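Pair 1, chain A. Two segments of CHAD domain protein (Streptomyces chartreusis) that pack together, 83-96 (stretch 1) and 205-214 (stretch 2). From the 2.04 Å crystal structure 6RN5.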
# COMPACT_ATOMS: atom_id res chain seq x y z
N ASP A 83 -44.09 21.55 6.94
CA ASP A 83 -43.80 22.40 5.77
C ASP A 83 -42.61 23.28 6.06
O ASP A 83 -41.65 23.32 5.29
CB ASP A 83 -44.98 23.31 5.39
CG ASP A 83 -46.20 22.54 4.91
OD1 ASP A 83 -46.06 21.42 4.40
OD2 ASP A 83 -47.31 23.08 5.06
N TRP A 84 -42.65 23.98 7.19
CA TRP A 84 -41.51 24.79 7.59
C TRP A 84 -40.18 23.97 7.57
O TRP A 84 -39.24 24.37 6.90
CB TRP A 84 -41.80 25.41 8.93
CG TRP A 84 -40.68 26.22 9.47
CD1 TRP A 84 -40.39 27.55 9.19
CD2 TRP A 84 -39.72 25.79 10.42
NE1 TRP A 84 -39.28 27.94 9.91
CE2 TRP A 84 -38.86 26.89 10.68
CE3 TRP A 84 -39.47 24.57 11.08
CZ2 TRP A 84 -37.78 26.79 11.54
CZ3 TRP A 84 -38.41 24.49 11.94
CH2 TRP A 84 -37.57 25.60 12.17
N CYS A 85 -40.15 22.81 8.20
CA CYS A 85 -38.95 21.95 8.16
C CYS A 85 -38.48 21.64 6.74
O CYS A 85 -37.29 21.71 6.42
CB CYS A 85 -39.19 20.61 8.88
SG CYS A 85 -39.28 20.77 10.66
N GLU A 86 -39.44 21.27 5.91
CA GLU A 86 -39.16 20.82 4.57
C GLU A 86 -38.66 21.98 3.71
O GLU A 86 -37.81 21.77 2.88
CB GLU A 86 -40.43 20.23 3.95
CG GLU A 86 -40.85 18.92 4.58
CD GLU A 86 -42.06 18.28 3.86
OE1 GLU A 86 -42.89 19.02 3.26
OE2 GLU A 86 -42.17 17.04 3.91
N GLY A 87 -39.21 23.17 3.91
CA GLY A 87 -38.69 24.38 3.28
C GLY A 87 -37.28 24.76 3.78
O GLY A 87 -36.41 25.08 2.97
N MET A 88 -37.04 24.67 5.08
CA MET A 88 -35.74 25.07 5.67
C MET A 88 -34.58 24.16 5.28
O MET A 88 -33.50 24.65 4.98
CB MET A 88 -35.80 25.09 7.19
CG MET A 88 -36.81 26.06 7.80
SD MET A 88 -36.24 27.74 7.60
CE MET A 88 -34.96 27.86 8.84
N ARG A 89 -34.80 22.84 5.28
CA ARG A 89 -33.66 21.88 5.27
C ARG A 89 -32.77 21.93 4.03
O ARG A 89 -31.56 22.07 4.17
CB ARG A 89 -34.12 20.41 5.50
CG ARG A 89 -34.46 20.03 6.96
CD ARG A 89 -34.50 18.50 7.16
NE ARG A 89 -33.15 17.98 7.40
CZ ARG A 89 -32.44 17.16 6.60
NH1 ARG A 89 -32.94 16.72 5.44
NH2 ARG A 89 -31.21 16.79 6.95
N PRO A 90 -33.35 21.80 2.83
CA PRO A 90 -32.52 21.91 1.62
C PRO A 90 -31.85 23.27 1.46
O PRO A 90 -30.75 23.36 0.94
CB PRO A 90 -33.52 21.69 0.48
CG PRO A 90 -34.84 22.11 1.05
CD PRO A 90 -34.79 21.68 2.49
N GLU A 91 -32.50 24.33 1.95
CA GLU A 91 -31.92 25.65 1.83
C GLU A 91 -30.73 25.75 2.74
O GLU A 91 -29.68 26.22 2.34
CB GLU A 91 -32.95 26.71 2.15
CG GLU A 91 -34.01 26.86 1.09
CD GLU A 91 -33.39 27.04 -0.29
OE1 GLU A 91 -32.97 28.15 -0.68
OE2 GLU A 91 -33.30 26.04 -1.00
N LEU A 92 -30.89 25.26 3.96
CA LEU A 92 -29.78 25.16 4.87
C LEU A 92 -28.66 24.26 4.36
O LEU A 92 -27.48 24.55 4.55
CB LEU A 92 -30.26 24.62 6.21
CG LEU A 92 -31.11 25.61 7.03
CD1 LEU A 92 -31.84 24.89 8.15
CD2 LEU A 92 -30.22 26.75 7.55
N ALA A 93 -29.03 23.15 3.71
CA ALA A 93 -28.05 22.25 3.10
C ALA A 93 -27.30 22.97 1.96
O ALA A 93 -26.06 22.89 1.84
CB ALA A 93 -28.74 21.01 2.57
N TRP A 94 -28.07 23.67 1.12
CA TRP A 94 -27.45 24.49 0.10
C TRP A 94 -26.45 25.48 0.76
O TRP A 94 -25.35 25.65 0.30
CB TRP A 94 -28.51 25.18 -0.75
CG TRP A 94 -27.90 26.20 -1.68
CD1 TRP A 94 -27.19 25.94 -2.81
CD2 TRP A 94 -27.92 27.62 -1.53
NE1 TRP A 94 -26.74 27.12 -3.36
CE2 TRP A 94 -27.19 28.17 -2.61
CE3 TRP A 94 -28.47 28.49 -0.59
CZ2 TRP A 94 -27.01 29.55 -2.77
CZ3 TRP A 94 -28.30 29.86 -0.75
CH2 TRP A 94 -27.58 30.38 -1.82
N VAL A 95 -26.80 26.08 1.87
CA VAL A 95 -25.90 27.05 2.47
C VAL A 95 -24.62 26.38 2.97
O VAL A 95 -23.50 26.89 2.75
CB VAL A 95 -26.55 27.79 3.66
CG1 VAL A 95 -25.50 28.57 4.45
CG2 VAL A 95 -27.68 28.72 3.19
N SER A 96 -24.76 25.32 3.77
CA SER A 96 -23.59 24.74 4.42
C SER A 96 -22.64 24.10 3.38
O SER A 96 -21.42 24.22 3.50
CB SER A 96 -23.98 23.75 5.51
OG SER A 96 -24.64 22.68 4.89
N ALA A 205 -33.16 35.02 1.71
CA ALA A 205 -34.45 34.49 2.13
C ALA A 205 -34.23 33.47 3.26
O ALA A 205 -34.95 33.50 4.26
CB ALA A 205 -35.16 33.83 0.96
N ILE A 206 -33.25 32.57 3.08
CA ILE A 206 -33.05 31.55 4.08
C ILE A 206 -32.46 32.18 5.33
O ILE A 206 -32.89 31.85 6.42
CB ILE A 206 -32.24 30.33 3.60
CG1 ILE A 206 -32.07 29.32 4.74
CG2 ILE A 206 -30.86 30.73 3.10
CD1 ILE A 206 -33.36 28.76 5.29
N ALA A 207 -31.57 33.17 5.18
CA ALA A 207 -31.04 33.87 6.35
C ALA A 207 -32.13 34.60 7.14
O ALA A 207 -32.10 34.62 8.36
CB ALA A 207 -29.97 34.86 5.93
N ASP A 208 -33.08 35.20 6.43
CA ASP A 208 -34.25 35.85 7.03
C ASP A 208 -35.05 34.87 7.90
O ASP A 208 -35.49 35.21 8.99
CB ASP A 208 -35.18 36.43 5.94
CG ASP A 208 -34.88 37.90 5.59
OD1 ASP A 208 -34.05 38.54 6.28
OD2 ASP A 208 -35.49 38.42 4.59
N LYS A 209 -35.21 33.65 7.42
CA LYS A 209 -35.93 32.64 8.20
C LYS A 209 -35.17 32.23 9.42
O LYS A 209 -35.75 32.06 10.49
CB LYS A 209 -36.26 31.45 7.34
CG LYS A 209 -37.24 31.87 6.28
CD LYS A 209 -37.75 30.70 5.49
CE LYS A 209 -38.40 31.24 4.23
NZ LYS A 209 -39.05 30.17 3.44
N VAL A 210 -33.85 32.13 9.29
CA VAL A 210 -33.03 31.88 10.48
C VAL A 210 -33.19 33.01 11.48
O VAL A 210 -33.31 32.78 12.70
CB VAL A 210 -31.56 31.64 10.11
CG1 VAL A 210 -30.69 31.54 11.34
CG2 VAL A 210 -31.46 30.36 9.27
N ALA A 211 -33.23 34.26 10.99
CA ALA A 211 -33.53 35.41 11.87
C ALA A 211 -34.86 35.23 12.64
O ALA A 211 -34.91 35.46 13.81
CB ALA A 211 -33.56 36.71 11.08
N VAL A 212 -35.92 34.82 11.96
CA VAL A 212 -37.18 34.57 12.62
C VAL A 212 -37.01 33.49 13.68
O VAL A 212 -37.48 33.63 14.77
CB VAL A 212 -38.25 34.15 11.60
CG1 VAL A 212 -39.52 33.66 12.31
CG2 VAL A 212 -38.59 35.34 10.70
N LEU A 213 -36.29 32.43 13.34
CA LEU A 213 -36.07 31.31 14.24
C LEU A 213 -35.31 31.70 15.48
O LEU A 213 -35.40 31.05 16.50
CB LEU A 213 -35.29 30.20 13.50
CG LEU A 213 -34.99 28.89 14.23
CD1 LEU A 213 -36.28 28.19 14.70
CD2 LEU A 213 -34.20 27.95 13.34
N ALA A 214 -34.47 32.72 15.40
CA ALA A 214 -33.80 33.16 16.64
C ALA A 214 -34.83 33.64 17.70
O ALA A 214 -34.52 33.63 18.86
CB ALA A 214 -32.77 34.25 16.35
O HOH W 1 -38.14 30.64 10.43

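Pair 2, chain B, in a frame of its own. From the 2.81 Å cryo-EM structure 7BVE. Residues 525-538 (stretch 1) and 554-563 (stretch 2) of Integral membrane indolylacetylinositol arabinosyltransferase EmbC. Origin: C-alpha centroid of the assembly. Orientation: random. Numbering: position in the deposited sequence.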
# COMPACT_ATOMS: atom_id res chain seq x y z
N THR B 525 11.41 16.92 -6.01
CA THR B 525 12.00 18.18 -6.44
C THR B 525 11.16 18.84 -7.52
O THR B 525 11.03 20.08 -7.54
CB THR B 525 13.42 17.94 -6.92
OG1 THR B 525 14.11 17.17 -5.95
CG2 THR B 525 14.14 19.25 -7.08
N LEU B 526 10.57 18.04 -8.42
CA LEU B 526 9.67 18.60 -9.42
C LEU B 526 8.44 19.24 -8.78
O LEU B 526 8.02 20.34 -9.18
CB LEU B 526 9.24 17.52 -10.40
CG LEU B 526 8.29 17.98 -11.51
CD1 LEU B 526 9.00 18.94 -12.42
CD2 LEU B 526 7.75 16.80 -12.27
N LEU B 527 7.87 18.58 -7.77
CA LEU B 527 6.69 19.14 -7.10
C LEU B 527 7.03 20.41 -6.33
O LEU B 527 6.24 21.36 -6.31
CB LEU B 527 6.07 18.11 -6.17
CG LEU B 527 5.41 16.91 -6.85
CD1 LEU B 527 4.91 15.93 -5.82
CD2 LEU B 527 4.27 17.37 -7.73
N LEU B 528 8.22 20.47 -5.73
CA LEU B 528 8.65 21.67 -5.01
C LEU B 528 8.83 22.85 -5.96
O LEU B 528 8.36 23.97 -5.67
CB LEU B 528 9.96 21.38 -4.27
CG LEU B 528 10.56 22.46 -3.38
CD1 LEU B 528 9.67 22.72 -2.19
CD2 LEU B 528 11.93 22.04 -2.93
N ALA B 529 9.50 22.63 -7.10
CA ALA B 529 9.72 23.71 -8.06
C ALA B 529 8.41 24.20 -8.68
O ALA B 529 8.22 25.40 -8.90
CB ALA B 529 10.68 23.26 -9.14
N LEU B 530 7.48 23.27 -8.93
CA LEU B 530 6.18 23.66 -9.47
C LEU B 530 5.38 24.48 -8.47
O LEU B 530 4.72 25.46 -8.85
CB LEU B 530 5.41 22.42 -9.90
CG LEU B 530 4.05 22.63 -10.56
CD1 LEU B 530 4.20 23.35 -11.87
CD2 LEU B 530 3.37 21.30 -10.75
N ALA B 531 5.43 24.11 -7.19
CA ALA B 531 4.69 24.86 -6.17
C ALA B 531 5.25 26.26 -5.98
O ALA B 531 4.49 27.21 -5.80
CB ALA B 531 4.70 24.10 -4.85
N VAL B 532 6.58 26.41 -6.04
CA VAL B 532 7.16 27.75 -5.89
C VAL B 532 6.83 28.62 -7.09
O VAL B 532 6.55 29.82 -6.95
CB VAL B 532 8.68 27.63 -5.65
CG1 VAL B 532 9.34 28.98 -5.60
CG2 VAL B 532 8.89 26.94 -4.35
N SER B 533 6.81 28.04 -8.29
CA SER B 533 6.45 28.81 -9.48
C SER B 533 4.99 29.25 -9.45
O SER B 533 4.67 30.40 -9.80
CB SER B 533 6.73 27.99 -10.73
OG SER B 533 8.10 27.66 -10.80
N ILE B 534 4.08 28.37 -9.00
CA ILE B 534 2.67 28.73 -8.89
C ILE B 534 2.45 29.80 -7.83
O ILE B 534 1.67 30.74 -8.03
CB ILE B 534 1.82 27.47 -8.60
CG1 ILE B 534 1.80 26.54 -9.81
CG2 ILE B 534 0.40 27.81 -8.24
CD1 ILE B 534 1.18 25.21 -9.52
N ALA B 535 3.17 29.71 -6.70
CA ALA B 535 3.00 30.69 -5.64
C ALA B 535 3.52 32.06 -6.04
O ALA B 535 2.92 33.08 -5.68
CB ALA B 535 3.70 30.21 -4.37
N MET B 536 4.62 32.11 -6.79
CA MET B 536 5.12 33.41 -7.24
C MET B 536 4.28 33.98 -8.38
O MET B 536 4.20 35.20 -8.53
CB MET B 536 6.59 33.27 -7.65
CG MET B 536 7.30 34.57 -7.95
SD MET B 536 7.34 35.66 -6.53
CE MET B 536 8.44 34.77 -5.45
N THR B 537 3.63 33.12 -9.17
CA THR B 537 2.70 33.62 -10.18
C THR B 537 1.42 34.15 -9.56
O THR B 537 0.86 35.14 -10.05
CB THR B 537 2.40 32.51 -11.19
OG1 THR B 537 3.64 32.02 -11.72
CG2 THR B 537 1.58 33.01 -12.34
N LEU B 538 0.94 33.54 -8.47
CA LEU B 538 -0.24 34.06 -7.79
C LEU B 538 0.06 35.34 -7.04
O LEU B 538 -0.70 36.31 -7.12
CB LEU B 538 -0.82 33.03 -6.83
CG LEU B 538 -1.56 31.82 -7.38
CD1 LEU B 538 -1.93 30.91 -6.24
CD2 LEU B 538 -2.79 32.28 -8.11
N ILE B 554 4.17 27.19 -19.72
CA ILE B 554 4.96 26.14 -19.07
C ILE B 554 4.23 25.58 -17.85
O ILE B 554 4.10 24.35 -17.69
CB ILE B 554 6.35 26.67 -18.71
CG1 ILE B 554 7.23 26.83 -19.95
CG2 ILE B 554 7.04 25.78 -17.70
CD1 ILE B 554 7.52 25.53 -20.65
N ILE B 555 3.72 26.47 -16.99
CA ILE B 555 3.04 26.01 -15.78
C ILE B 555 1.75 25.26 -16.12
O ILE B 555 1.44 24.21 -15.53
CB ILE B 555 2.78 27.20 -14.84
CG1 ILE B 555 4.11 27.82 -14.41
CG2 ILE B 555 2.02 26.77 -13.61
CD1 ILE B 555 3.96 29.13 -13.71
N GLY B 556 1.02 25.74 -17.14
CA GLY B 556 -0.21 25.07 -17.55
C GLY B 556 0.03 23.69 -18.14
O GLY B 556 -0.70 22.75 -17.85
N ILE B 557 1.07 23.55 -18.97
CA ILE B 557 1.39 22.26 -19.57
C ILE B 557 1.82 21.25 -18.51
O ILE B 557 1.44 20.08 -18.56
CB ILE B 557 2.45 22.44 -20.67
CG1 ILE B 557 1.78 23.02 -21.90
CG2 ILE B 557 3.13 21.16 -21.05
CD1 ILE B 557 2.70 23.34 -22.97
N THR B 558 2.55 21.70 -17.48
CA THR B 558 2.97 20.78 -16.42
C THR B 558 1.78 20.30 -15.58
O THR B 558 1.69 19.11 -15.23
CB THR B 558 4.03 21.43 -15.55
OG1 THR B 558 5.07 21.93 -16.40
CG2 THR B 558 4.64 20.42 -14.61
N ILE B 559 0.84 21.20 -15.28
CA ILE B 559 -0.34 20.80 -14.50
C ILE B 559 -1.25 19.87 -15.31
O ILE B 559 -1.75 18.86 -14.79
CB ILE B 559 -1.09 22.05 -14.00
CG1 ILE B 559 -0.22 22.81 -13.01
CG2 ILE B 559 -2.39 21.69 -13.32
CD1 ILE B 559 -0.76 24.15 -12.66
N ILE B 560 -1.44 20.16 -16.60
CA ILE B 560 -2.31 19.29 -17.40
C ILE B 560 -1.62 17.95 -17.69
O ILE B 560 -2.29 16.93 -17.84
CB ILE B 560 -2.77 20.02 -18.68
CG1 ILE B 560 -3.52 21.28 -18.32
CG2 ILE B 560 -3.79 19.22 -19.44
CD1 ILE B 560 -3.76 22.20 -19.50
N SER B 561 -0.29 17.91 -17.68
CA SER B 561 0.41 16.63 -17.81
C SER B 561 0.22 15.76 -16.57
O SER B 561 -0.04 14.55 -16.70
CB SER B 561 1.89 16.86 -18.07
OG SER B 561 2.08 17.54 -19.30
N PHE B 562 0.33 16.35 -15.38
CA PHE B 562 -0.00 15.62 -14.15
C PHE B 562 -1.44 15.12 -14.13
O PHE B 562 -1.71 14.01 -13.65
CB PHE B 562 0.22 16.47 -12.91
CG PHE B 562 1.62 16.45 -12.39
CD1 PHE B 562 2.08 15.35 -11.70
CD2 PHE B 562 2.45 17.55 -12.53
CE1 PHE B 562 3.35 15.31 -11.19
CE2 PHE B 562 3.72 17.52 -12.03
CZ PHE B 562 4.18 16.41 -11.35
N LEU B 563 -2.39 15.91 -14.63
CA LEU B 563 -3.78 15.45 -14.60
C LEU B 563 -4.05 14.40 -15.67
O LEU B 563 -4.86 13.50 -15.45
CB LEU B 563 -4.74 16.62 -14.77
CG LEU B 563 -4.83 17.57 -13.58
CD1 LEU B 563 -5.74 18.72 -13.91
CD2 LEU B 563 -5.33 16.82 -12.36

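In both pairs two helices of a single chain cross obliquely, running more nearly antiparallel than parallel. The angle between their N-to-C directions is 118° in pair 1 and 132° in pair 2, the axes approach to 10.3 and 11.0 Å, and the central backbone superposes with an RMSD of 0.7 Å. The buried surface is almost the same, 403 and 395 Å², and no hydrogen bond joins the two stretches directly in either pair.

At the centre of both contacts the second helix carries an isoleucine. A:Ile206 matches B:Ile555; each points toward the first helix and has the largest contact area of its pair. Their rotamers differ (chi1 t, chi2 p in A:Ile206; chi1 m, chi2 t in B:Ile555), but their neighbours largely correspond. A:Ile206 sits as a knob among A:Met88, A:Glu91, A:Leu92 and A:Val95, its CD1 3.8 Å from both A:Met88 SD and A:Glu91 CB, its CG2 3.8 Å from A:Val95 CG2. The matches of the first three, B:Leu530, B:Ser533 and B:Ile534, all touch B:Ile555, which lays CG2 3.8 Å from B:Ile534 CG1. Its CD1 also reaches to within 3.5 Å of B:Thr537 OG1, whereas A:Trp94, the match of B:Thr537, makes no contact within 4.5 Å of the second stretch. B:Thr537 OG1 donates to B:Ser533 O (2.7 Å), within its own helix, and the methyl lies beside it.

A:Met88 and B:Leu530 occupy the same position, their side-chain centres 1.2 Å apart. The unbranched methionine brings SD to 3.7 Å from A:Lys209 CB, whereas the leucine places CD1 4.0 Å from CG2 of B:Thr558, the match of A:Lys209. Nearby, A:Leu92 CD2 lies 4.2 Å from A:Val210 CG2; at the equivalent positions the longer isoleucine of the second helix meets its partner through the chain ends, B:Ile534 CD1 to B:Ile559 CD1 at 3.8 Å.

Toward the start of the first stretch, the aromatic residue changes sides. In pair 1 the A:Trp84 ring comes from the first helix and meets A:Leu213 obliquely, CZ2 to CD1 at 3.8 Å. In pair 2 the matched positions hold B:Leu526 and B:Phe562, with the ring now on the second helix. B:Phe562 CZ is 3.7 Å from CD2 of both B:Leu526 and B:Leu527, and its CE2 is 4.0 Å from B:Leu530 CD2. The tryptophan adds a polar link: a water accepts from A:Trp84 NE1 (3.0 Å from the water oxygen) and donates to A:Lys209 O (2.8 Å), bridging the helices. Phenylalanine has no such donor, and its end of the contact is made by apolar side chains.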